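Local structure of short-chain type dehydrogenase/reductase (Mycobacterium ulcerans, 3SVT) at residues Arg12-Val16 with Val85-His89; Ala36-Gly42 with Ala64-Thr70; Val139-Ser145 with Leu182-Arg188; Glu210-Tyr215 with Asp263-Met267. The protein probably acts as an NAD(P)-dependent oxidoreductase of the short-chain dehydrogenase/reductase family, though its physiological substrate is not established. The contacts are given in a common frame with arbitrary orientation. Numbering follows the deposited sequence.

Contact 1. Residues Arg12-Val16 with Val85-His89; sequences RTYLV and VTAWH
Helix-on-sheet packing can be carried by very few side chains, as here. Thr13-Val16 is extended (phi -103 to -132°), and Val85-His89, the C-terminal part of helix 75-89, runs nearly antiparallel to it, the axes crossing at 162° with a closest approach of 8.6 Å. Val85 comes first, its CA 6.7 Å from Leu15 CA. In the p rotamer it places CG2 3.5 Å from Thr13 CG2 and 4.0 Å from Tyr14 O, while Val85 CG1 lies 4.3 Å from Leu15 CB. This helix is the crossover between strands 64-69 and 94-97 of a Rossmann fold, and it packs against strand 13-17, which in this family leads into the glycine-rich cofactor loop. One turn on, Trp88 (chi1 t) brings CE3 to 3.8 Å from Thr13 CG2; its indole also forms a cation-pi pair with Arg66. His89 (chi1 m) sits with its CA 7.5 Å from Thr13 CA, and Thr13 OG1 (chi1 m) meets His89 ND1 in a 3.1 Å hydrogen bond close to the imidazole plane.

Contact 2. Residues Ala36-Gly42 with Ala64-Thr70; sequences ASVMIVG and AIRYEPT
In the Rossmann fold of short-chain dehydrogenases, strands 37-42 and 64-69 are the two halves of a beta-alpha-beta unit closed over helix 45-57. They lie side by side in parallel, 4.6 Å apart at closest approach and twisted by -23°, with Ser37 opposite Ala64, Val38 opposite Ile65, Met39 opposite Arg66 and Ile40 opposite Tyr67. The hydrogen-bond ladder alternates as parallel geometry demands. Ala64 N donates to Ala36 O (3.1 Å), Val38 N to Ala64 O (3.0 Å), Arg66 N to Val38 O (3.0 Å) and Ile40 N to Arg66 O (3.0 Å); a weak bond of 3.3 Å follows from Glu68 N to Ile40 O. Val38 and Ile40 thus turn both their N and O to strand 64-69, while Ser37, Met39 and Val41 turn their backbone groups to strand 13-17. Ile40 (chi1 p) sets CG1 3.9 Å from Tyr67 CB and 4.1 Å from Ile65 CD1, on the side covered by helices 22-33 and 45-57. On the other face Met39 is extended through chi1 and chi2 (t, t) and turns at chi3 (m), its SD 3.5 Å from Glu68 CG and its CE over the Arg66 guanidinium, 3.8 Å from Arg66 NE. Farther along, the ladder loosens: Gly42 N is buried without a partner, 3.8 Å from Glu68 O, yet Gly42 O accepts a 2.8 Å bond from Thr70 N.

Contact 3. Residues Val139-Ser145 with Leu182-Arg188; sequences VRGGGGS and LGASWVR
Two helix-to-strand junctions meet, each built on a Schellman motif, at the start of parallel strands of the Rossmann sheet. Gly142 (phi/psi 94/11°) leaves one helix and Trp186 (66/25°) is the C-prime residue of the other, with Val187 N bonded to Leu182 O (3.3 Å) and Trp186 N to Gly183 O (2.9 Å). Gly143 (134/170°) must be glycine: a CB would clash with Trp186 O, 3.3 Å from Gly143 CA. The strands pair Gly144 with Val187 and Ser145 with Arg188, through Gly144 N to Trp186 O (3.1 Å) and Arg188 N to Gly144 O (3.0 Å). Val139 CG2 packs 3.8 Å from Val187 CG2 and 4.2 Å from Leu182 CD2; a water donates to Val139 O (2.9 Å) and Ser185 O (2.6 Å). Arg188, its guanidinium face against Ser145 CB, hydrogen-bonds Leu237 O through NH2 and Val245 O through NH1. Helices 113-140 and 163-182 lead into strands 144-149 and 187-198, while the backbone O of Arg278 of the second subunit accepts from Ser185 OG.

Contact 4. Residues Glu210-Tyr215 with Asp263-Met267; sequences ELSSDY and DFSAM
This is a partly buried contact between helix 209-218 and the start of the C-terminal helix 265-272, peripheral to the Rossmann sheet, in the region that in this family commonly borders the substrate cleft. Leu211, pointing at Asp263-Met267, is its apolar centre. With chi1 m and chi2 t, it holds CD2 3.8 Å from the centroid of the Phe264 ring and 16° off the normal, a CH-pi contact over the face; Leu211 CD1 is 4.3 Å from Met267 CB. One turn later Tyr215 CE2 approaches Phe264 CE1 at 3.7 Å, its OH reaching the edge of that ring, and on the exposed side Glu210 CB meets Ala266 CB at 3.7 Å. One hydrogen bond accompanies this packing: Asp214 (chi1 t) accepts from Asp263 N through OD2 at 2.7 Å, almost linearly (172°). Asp263 forms an Asx turn, OD1 accepting from Ser265 N (3.0 Å) and, very closely, from Ser265 OG (2.4 Å), with Phe264 at the N-cap position. Asp214 also bridges to Arg260, Phe264 stacks edge-to-face on Phe161, and Trp160 touches Asp263 and Ser265, tying the contact to the loop before helix 265-272 and to the residues just before helix 163-182.

Contacts 1, 2 and 3 all reach one parallel sheet, and contact 4 lies at the far side of the chain. Contacts 1 and 2 are neighbours, their centres 8 Å apart: Tyr14 N lies 2.7 Å from Ser37 O and Val16 N 2.8 Å from Met39 O, probable hydrogen bonds joining strands 13-17 and 37-42, while Trp88 and His89 pack on the latter. Contact 3 sits about 15 Å from contact 1, centre to centre, without touching it. The centre of contact 4 is 36 to 42 Å from those of the others. No cofactor is described, but in this family NAD(P) binds at the C-terminal ends of the strands; contact 3 lies at the opposite, N-terminal ends of its strands.

Contact 1. Residues Arg12-Val16 with Val85-His89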
# COMPACT_ATOMS: atom_id res chain seq x y z
N ARG B 12 25.22 -8.85 -23.69
CA ARG B 12 25.08 -8.45 -22.29
C ARG B 12 25.20 -9.69 -21.44
O ARG B 12 24.85 -10.77 -21.89
CB ARG B 12 23.73 -7.75 -22.05
CG ARG B 12 23.59 -6.44 -22.83
CD ARG B 12 22.30 -5.69 -22.47
NE ARG B 12 22.11 -4.52 -23.33
CZ ARG B 12 21.32 -3.48 -23.06
NH1 ARG B 12 20.59 -3.44 -21.93
NH2 ARG B 12 21.23 -2.48 -23.93
N THR B 13 25.68 -9.50 -20.20
CA THR B 13 25.94 -10.60 -19.28
C THR B 13 25.06 -10.48 -18.05
O THR B 13 24.92 -9.40 -17.49
CB THR B 13 27.41 -10.63 -18.84
OG1 THR B 13 28.24 -10.62 -20.01
CG2 THR B 13 27.71 -11.91 -18.02
N TYR B 14 24.46 -11.60 -17.65
CA TYR B 14 23.55 -11.64 -16.50
C TYR B 14 23.87 -12.78 -15.55
O TYR B 14 24.31 -13.83 -15.98
CB TYR B 14 22.09 -11.77 -16.98
CG TYR B 14 21.70 -10.66 -17.88
CD1 TYR B 14 21.20 -9.47 -17.37
CD2 TYR B 14 21.88 -10.76 -19.27
CE1 TYR B 14 20.86 -8.41 -18.23
CE2 TYR B 14 21.55 -9.72 -20.11
CZ TYR B 14 21.04 -8.54 -19.59
OH TYR B 14 20.72 -7.51 -20.46
N LEU B 15 23.62 -12.54 -14.26
CA LEU B 15 23.66 -13.58 -13.24
C LEU B 15 22.22 -13.99 -12.88
O LEU B 15 21.36 -13.14 -12.63
CB LEU B 15 24.37 -13.06 -11.99
CG LEU B 15 24.44 -14.06 -10.83
CD1 LEU B 15 25.47 -15.15 -11.18
CD2 LEU B 15 24.78 -13.33 -9.55
N VAL B 16 21.95 -15.29 -12.86
CA VAL B 16 20.65 -15.81 -12.44
C VAL B 16 20.79 -16.84 -11.31
O VAL B 16 21.42 -17.90 -11.49
CB VAL B 16 19.87 -16.40 -13.60
CG1 VAL B 16 18.48 -16.90 -13.12
CG2 VAL B 16 19.70 -15.33 -14.74
N VAL B 85 31.24 -13.94 -12.80
CA VAL B 85 30.37 -13.51 -13.88
C VAL B 85 30.80 -12.16 -14.46
O VAL B 85 30.67 -11.93 -15.64
CB VAL B 85 28.90 -13.49 -13.52
CG1 VAL B 85 28.59 -12.45 -12.45
CG2 VAL B 85 28.09 -13.24 -14.79
N THR B 86 31.32 -11.28 -13.62
CA THR B 86 31.78 -9.97 -14.03
C THR B 86 33.10 -10.03 -14.82
O THR B 86 33.29 -9.31 -15.80
CB THR B 86 31.97 -9.10 -12.79
OG1 THR B 86 30.76 -9.11 -12.01
CG2 THR B 86 32.35 -7.68 -13.18
N ALA B 87 33.99 -10.90 -14.37
CA ALA B 87 35.27 -11.12 -15.03
C ALA B 87 35.10 -11.78 -16.40
O ALA B 87 35.99 -11.68 -17.26
CB ALA B 87 36.18 -11.97 -14.14
N TRP B 88 33.95 -12.42 -16.62
CA TRP B 88 33.70 -13.16 -17.86
C TRP B 88 33.95 -12.28 -19.09
O TRP B 88 34.77 -12.61 -19.93
CB TRP B 88 32.27 -13.69 -17.86
CG TRP B 88 31.90 -14.69 -18.94
CD1 TRP B 88 32.68 -15.15 -19.97
CD2 TRP B 88 30.63 -15.33 -19.09
NE1 TRP B 88 31.97 -16.05 -20.74
CE2 TRP B 88 30.71 -16.18 -20.22
CE3 TRP B 88 29.44 -15.29 -18.37
CZ2 TRP B 88 29.64 -16.96 -20.64
CZ3 TRP B 88 28.36 -16.09 -18.80
CH2 TRP B 88 28.48 -16.90 -19.91
N HIS B 89 33.22 -11.17 -19.18
CA HIS B 89 33.40 -10.19 -20.27
C HIS B 89 33.76 -8.79 -19.77
O HIS B 89 33.99 -7.89 -20.59
CB HIS B 89 32.13 -10.07 -21.12
CG HIS B 89 31.72 -11.35 -21.75
ND1 HIS B 89 30.58 -12.03 -21.38
CD2 HIS B 89 32.31 -12.10 -22.72
CE1 HIS B 89 30.48 -13.14 -22.10
NE2 HIS B 89 31.52 -13.20 -22.91

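Contact 2. Residues Ala36-Gly42 with Ala64-Thr70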
# COMPACT_ATOMS: atom_id res chain seq x y z
N ALA B 36 22.01 -13.40 -24.90
CA ALA B 36 22.76 -13.01 -23.70
C ALA B 36 23.73 -14.10 -23.21
O ALA B 36 23.55 -15.30 -23.50
CB ALA B 36 21.80 -12.64 -22.56
N SER B 37 24.73 -13.65 -22.45
CA SER B 37 25.56 -14.51 -21.61
C SER B 37 24.98 -14.58 -20.20
O SER B 37 24.74 -13.56 -19.55
CB SER B 37 26.99 -14.00 -21.55
OG SER B 37 27.61 -14.17 -22.80
N VAL B 38 24.74 -15.80 -19.74
CA VAL B 38 24.18 -16.02 -18.44
C VAL B 38 25.09 -16.94 -17.62
O VAL B 38 25.61 -17.93 -18.14
CB VAL B 38 22.80 -16.65 -18.54
CG1 VAL B 38 22.19 -16.85 -17.13
CG2 VAL B 38 21.88 -15.78 -19.42
N MET B 39 25.29 -16.60 -16.35
CA MET B 39 25.76 -17.54 -15.34
C MET B 39 24.59 -17.86 -14.41
O MET B 39 23.98 -16.94 -13.81
CB MET B 39 26.91 -16.96 -14.51
CG MET B 39 27.59 -18.00 -13.63
SD MET B 39 28.89 -17.34 -12.57
CE MET B 39 30.24 -17.24 -13.75
N ILE B 40 24.26 -19.14 -14.33
CA ILE B 40 23.30 -19.65 -13.35
C ILE B 40 24.02 -20.19 -12.12
O ILE B 40 24.99 -20.94 -12.24
CB ILE B 40 22.38 -20.75 -13.91
CG1 ILE B 40 23.19 -21.91 -14.55
CG2 ILE B 40 21.39 -20.15 -14.91
CD1 ILE B 40 22.32 -23.09 -15.00
N VAL B 41 23.57 -19.80 -10.94
CA VAL B 41 24.14 -20.32 -9.72
C VAL B 41 23.02 -20.96 -8.91
O VAL B 41 21.83 -20.61 -9.08
CB VAL B 41 24.86 -19.22 -8.93
CG1 VAL B 41 25.97 -18.59 -9.76
CG2 VAL B 41 23.88 -18.16 -8.44
N GLY B 42 23.40 -21.90 -8.05
CA GLY B 42 22.47 -22.63 -7.19
C GLY B 42 23.18 -23.70 -6.38
O GLY B 42 24.40 -23.91 -6.52
N ALA B 64 25.31 -17.60 -24.52
CA ALA B 64 26.35 -18.33 -23.79
C ALA B 64 25.83 -18.66 -22.41
O ALA B 64 25.04 -17.88 -21.84
CB ALA B 64 27.62 -17.50 -23.69
N ILE B 65 26.26 -19.79 -21.86
CA ILE B 65 25.77 -20.24 -20.56
C ILE B 65 26.90 -20.89 -19.77
O ILE B 65 27.71 -21.65 -20.34
CB ILE B 65 24.59 -21.21 -20.71
CG1 ILE B 65 24.04 -21.65 -19.35
CG2 ILE B 65 25.00 -22.46 -21.50
CD1 ILE B 65 23.56 -20.53 -18.44
N ARG B 66 26.93 -20.59 -18.47
CA ARG B 66 27.92 -21.09 -17.50
C ARG B 66 27.22 -21.38 -16.19
O ARG B 66 26.13 -20.86 -15.93
CB ARG B 66 28.96 -20.03 -17.19
CG ARG B 66 29.91 -19.71 -18.29
CD ARG B 66 30.91 -18.62 -17.86
NE ARG B 66 31.74 -19.00 -16.72
CZ ARG B 66 32.84 -18.36 -16.33
NH1 ARG B 66 33.29 -17.30 -17.00
NH2 ARG B 66 33.51 -18.80 -15.27
N TYR B 67 27.86 -22.16 -15.33
CA TYR B 67 27.37 -22.36 -13.96
C TYR B 67 28.48 -22.31 -12.91
O TYR B 67 29.63 -22.56 -13.21
CB TYR B 67 26.58 -23.65 -13.85
CG TYR B 67 27.44 -24.90 -13.73
CD1 TYR B 67 27.59 -25.56 -12.50
CD2 TYR B 67 28.09 -25.43 -14.84
CE1 TYR B 67 28.35 -26.71 -12.39
CE2 TYR B 67 28.86 -26.57 -14.73
CZ TYR B 67 28.99 -27.20 -13.50
OH TYR B 67 29.75 -28.33 -13.40
N GLU B 68 28.10 -21.93 -11.69
CA GLU B 68 28.95 -22.04 -10.50
C GLU B 68 28.06 -22.52 -9.35
O GLU B 68 27.11 -21.85 -9.00
CB GLU B 68 29.57 -20.70 -10.12
CG GLU B 68 30.51 -20.06 -11.14
CD GLU B 68 31.85 -20.75 -11.28
OE1 GLU B 68 32.00 -21.89 -10.78
OE2 GLU B 68 32.76 -20.15 -11.93
N PRO B 69 28.34 -23.70 -8.78
CA PRO B 69 27.62 -24.10 -7.56
C PRO B 69 27.90 -23.09 -6.44
O PRO B 69 29.04 -22.68 -6.25
CB PRO B 69 28.22 -25.47 -7.20
CG PRO B 69 29.07 -25.86 -8.34
CD PRO B 69 29.41 -24.65 -9.13
N THR B 70 26.84 -22.68 -5.75
CA THR B 70 26.90 -21.57 -4.80
C THR B 70 25.81 -21.78 -3.75
O THR B 70 24.64 -21.94 -4.09
CB THR B 70 26.60 -20.24 -5.50
OG1 THR B 70 27.59 -19.95 -6.50
CG2 THR B 70 26.54 -19.08 -4.52

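Contact 3. Residues Val139-Ser145 with Leu182-Arg188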
# COMPACT_ATOMS: atom_id res chain seq x y z
N VAL B 139 27.35 -0.84 -10.30
CA VAL B 139 27.69 0.57 -10.11
C VAL B 139 29.00 0.91 -10.84
O VAL B 139 29.07 1.86 -11.62
CB VAL B 139 27.80 0.94 -8.61
CG1 VAL B 139 28.38 2.35 -8.45
CG2 VAL B 139 26.42 0.85 -7.92
N ARG B 140 30.05 0.12 -10.61
CA ARG B 140 31.32 0.32 -11.34
C ARG B 140 31.17 0.26 -12.86
O ARG B 140 31.87 0.96 -13.59
CB ARG B 140 32.37 -0.71 -10.92
CG ARG B 140 32.63 -0.76 -9.43
CD ARG B 140 34.09 -0.96 -9.09
NE ARG B 140 34.23 -1.57 -7.76
CZ ARG B 140 34.48 -2.87 -7.53
NH1 ARG B 140 34.55 -3.30 -6.28
NH2 ARG B 140 34.65 -3.73 -8.52
N GLY B 141 30.27 -0.59 -13.34
CA GLY B 141 30.03 -0.72 -14.78
C GLY B 141 29.22 0.39 -15.42
O GLY B 141 29.06 0.40 -16.63
N GLY B 142 28.71 1.33 -14.63
CA GLY B 142 27.96 2.46 -15.17
C GLY B 142 26.45 2.26 -15.20
O GLY B 142 25.72 3.05 -15.80
N GLY B 143 25.96 1.21 -14.53
CA GLY B 143 24.54 0.96 -14.45
C GLY B 143 24.17 -0.49 -14.71
O GLY B 143 25.00 -1.30 -15.13
N GLY B 144 22.91 -0.81 -14.44
CA GLY B 144 22.38 -2.14 -14.70
C GLY B 144 21.04 -2.30 -14.06
O GLY B 144 20.43 -1.32 -13.65
N SER B 145 20.56 -3.55 -13.97
CA SER B 145 19.19 -3.82 -13.53
C SER B 145 19.10 -5.08 -12.68
O SER B 145 19.47 -6.16 -13.13
CB SER B 145 18.25 -3.96 -14.76
OG SER B 145 16.93 -4.32 -14.35
N LEU B 182 20.73 3.45 -5.06
CA LEU B 182 21.55 3.14 -6.20
C LEU B 182 21.07 3.81 -7.47
O LEU B 182 21.73 3.69 -8.50
CB LEU B 182 21.61 1.62 -6.40
CG LEU B 182 22.17 0.80 -5.22
CD1 LEU B 182 22.04 -0.70 -5.55
CD2 LEU B 182 23.62 1.22 -4.87
N GLY B 183 19.92 4.49 -7.41
CA GLY B 183 19.43 5.21 -8.60
C GLY B 183 20.45 6.18 -9.18
O GLY B 183 20.56 6.33 -10.40
N ALA B 184 21.18 6.84 -8.30
CA ALA B 184 22.19 7.86 -8.70
C ALA B 184 23.31 7.24 -9.52
O ALA B 184 24.04 7.96 -10.21
CB ALA B 184 22.77 8.56 -7.43
N SER B 185 23.44 5.91 -9.43
CA SER B 185 24.44 5.17 -10.18
C SER B 185 23.84 4.43 -11.39
O SER B 185 24.53 3.66 -12.03
CB SER B 185 25.15 4.20 -9.25
OG SER B 185 25.97 4.92 -8.32
N TRP B 186 22.58 4.71 -11.71
CA TRP B 186 21.87 4.09 -12.83
C TRP B 186 21.67 2.60 -12.63
O TRP B 186 21.52 1.89 -13.61
CB TRP B 186 22.59 4.32 -14.19
CG TRP B 186 22.81 5.75 -14.59
CD1 TRP B 186 23.99 6.44 -14.54
CD2 TRP B 186 21.84 6.66 -15.16
NE1 TRP B 186 23.81 7.72 -15.01
CE2 TRP B 186 22.51 7.88 -15.41
CE3 TRP B 186 20.48 6.56 -15.48
CZ2 TRP B 186 21.87 9.00 -15.96
CZ3 TRP B 186 19.84 7.68 -16.03
CH2 TRP B 186 20.54 8.88 -16.26
N VAL B 187 21.65 2.13 -11.39
CA VAL B 187 21.29 0.75 -11.10
C VAL B 187 19.82 0.71 -10.63
O VAL B 187 19.46 1.25 -9.57
CB VAL B 187 22.19 0.13 -10.01
CG1 VAL B 187 21.73 -1.31 -9.64
CG2 VAL B 187 23.68 0.13 -10.45
N ARG B 188 18.97 0.09 -11.45
CA ARG B 188 17.55 -0.05 -11.15
C ARG B 188 17.34 -1.33 -10.36
O ARG B 188 18.00 -2.34 -10.59
CB ARG B 188 16.74 -0.07 -12.45
CG ARG B 188 17.13 1.12 -13.36
CD ARG B 188 16.32 1.19 -14.61
NE ARG B 188 16.66 0.18 -15.62
CZ ARG B 188 15.97 -0.93 -15.86
NH1 ARG B 188 14.90 -1.26 -15.11
NH2 ARG B 188 16.37 -1.73 -16.85
O HOH W 1 27.14 3.88 -12.34

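Contact 4. Residues Glu210-Tyr215 with Asp263-Met267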
# COMPACT_ATOMS: atom_id res chain seq x y z
N GLU B 210 -8.94 -29.58 -4.03
CA GLU B 210 -9.29 -28.55 -3.05
C GLU B 210 -8.46 -27.27 -3.19
O GLU B 210 -9.03 -26.19 -3.28
CB GLU B 210 -9.18 -29.08 -1.63
CG GLU B 210 -10.29 -30.09 -1.25
CD GLU B 210 -10.04 -31.53 -1.72
OE1 GLU B 210 -9.01 -31.83 -2.38
OE2 GLU B 210 -10.90 -32.40 -1.40
N LEU B 211 -7.14 -27.40 -3.22
CA LEU B 211 -6.27 -26.21 -3.29
C LEU B 211 -6.27 -25.53 -4.67
O LEU B 211 -6.21 -24.30 -4.77
CB LEU B 211 -4.85 -26.56 -2.87
CG LEU B 211 -4.73 -27.13 -1.45
CD1 LEU B 211 -3.34 -27.72 -1.24
CD2 LEU B 211 -5.03 -26.07 -0.40
N SER B 212 -6.32 -26.32 -5.74
CA SER B 212 -6.44 -25.74 -7.09
C SER B 212 -7.76 -24.97 -7.21
O SER B 212 -7.79 -23.91 -7.81
CB SER B 212 -6.35 -26.79 -8.19
OG SER B 212 -7.53 -27.60 -8.24
N SER B 213 -8.82 -25.51 -6.62
CA SER B 213 -10.13 -24.87 -6.64
C SER B 213 -10.13 -23.54 -5.85
O SER B 213 -10.71 -22.52 -6.29
CB SER B 213 -11.19 -25.82 -6.09
OG SER B 213 -12.43 -25.16 -5.96
N ASP B 214 -9.51 -23.57 -4.67
CA ASP B 214 -9.41 -22.37 -3.84
C ASP B 214 -8.61 -21.29 -4.58
O ASP B 214 -9.04 -20.15 -4.67
CB ASP B 214 -8.79 -22.67 -2.47
CG ASP B 214 -8.96 -21.49 -1.48
OD1 ASP B 214 -10.11 -21.23 -1.04
OD2 ASP B 214 -7.95 -20.82 -1.16
N TYR B 215 -7.46 -21.64 -5.13
CA TYR B 215 -6.66 -20.66 -5.88
C TYR B 215 -7.45 -20.08 -7.05
O TYR B 215 -7.38 -18.89 -7.30
CB TYR B 215 -5.36 -21.28 -6.39
CG TYR B 215 -4.16 -21.18 -5.46
CD1 TYR B 215 -3.33 -20.06 -5.47
CD2 TYR B 215 -3.81 -22.24 -4.62
CE1 TYR B 215 -2.22 -19.99 -4.65
CE2 TYR B 215 -2.70 -22.17 -3.78
CZ TYR B 215 -1.91 -21.05 -3.81
OH TYR B 215 -0.79 -20.97 -3.00
N ASP B 263 -6.41 -20.49 1.07
CA ASP B 263 -6.82 -21.12 2.33
C ASP B 263 -6.45 -22.60 2.21
O ASP B 263 -7.08 -23.34 1.45
CB ASP B 263 -8.33 -20.94 2.48
CG ASP B 263 -8.90 -21.62 3.70
OD1 ASP B 263 -8.17 -22.28 4.49
OD2 ASP B 263 -10.12 -21.47 3.86
N PHE B 264 -5.42 -23.03 2.96
CA PHE B 264 -4.91 -24.41 2.89
C PHE B 264 -5.60 -25.31 3.92
O PHE B 264 -5.10 -26.40 4.22
CB PHE B 264 -3.39 -24.46 3.07
CG PHE B 264 -2.60 -24.30 1.77
CD1 PHE B 264 -2.75 -23.18 0.95
CD2 PHE B 264 -1.66 -25.27 1.40
CE1 PHE B 264 -2.03 -23.05 -0.24
CE2 PHE B 264 -0.90 -25.16 0.22
CZ PHE B 264 -1.08 -24.04 -0.61
N SER B 265 -6.73 -24.86 4.46
CA SER B 265 -7.49 -25.61 5.47
C SER B 265 -7.62 -27.07 5.14
O SER B 265 -7.29 -27.93 5.95
CB SER B 265 -8.92 -25.07 5.60
OG SER B 265 -8.90 -23.83 6.22
N ALA B 266 -8.12 -27.34 3.94
CA ALA B 266 -8.44 -28.70 3.49
C ALA B 266 -7.25 -29.65 3.64
O ALA B 266 -7.40 -30.79 4.03
CB ALA B 266 -8.94 -28.64 2.02
N MET B 267 -6.05 -29.16 3.33
CA MET B 267 -4.81 -29.92 3.50
C MET B 267 -4.43 -30.07 4.98
O MET B 267 -4.03 -31.15 5.41
CB MET B 267 -3.66 -29.21 2.74
CG MET B 267 -2.23 -29.79 3.00
SD MET B 267 -0.88 -28.99 2.03
CE MET B 267 0.54 -29.93 2.60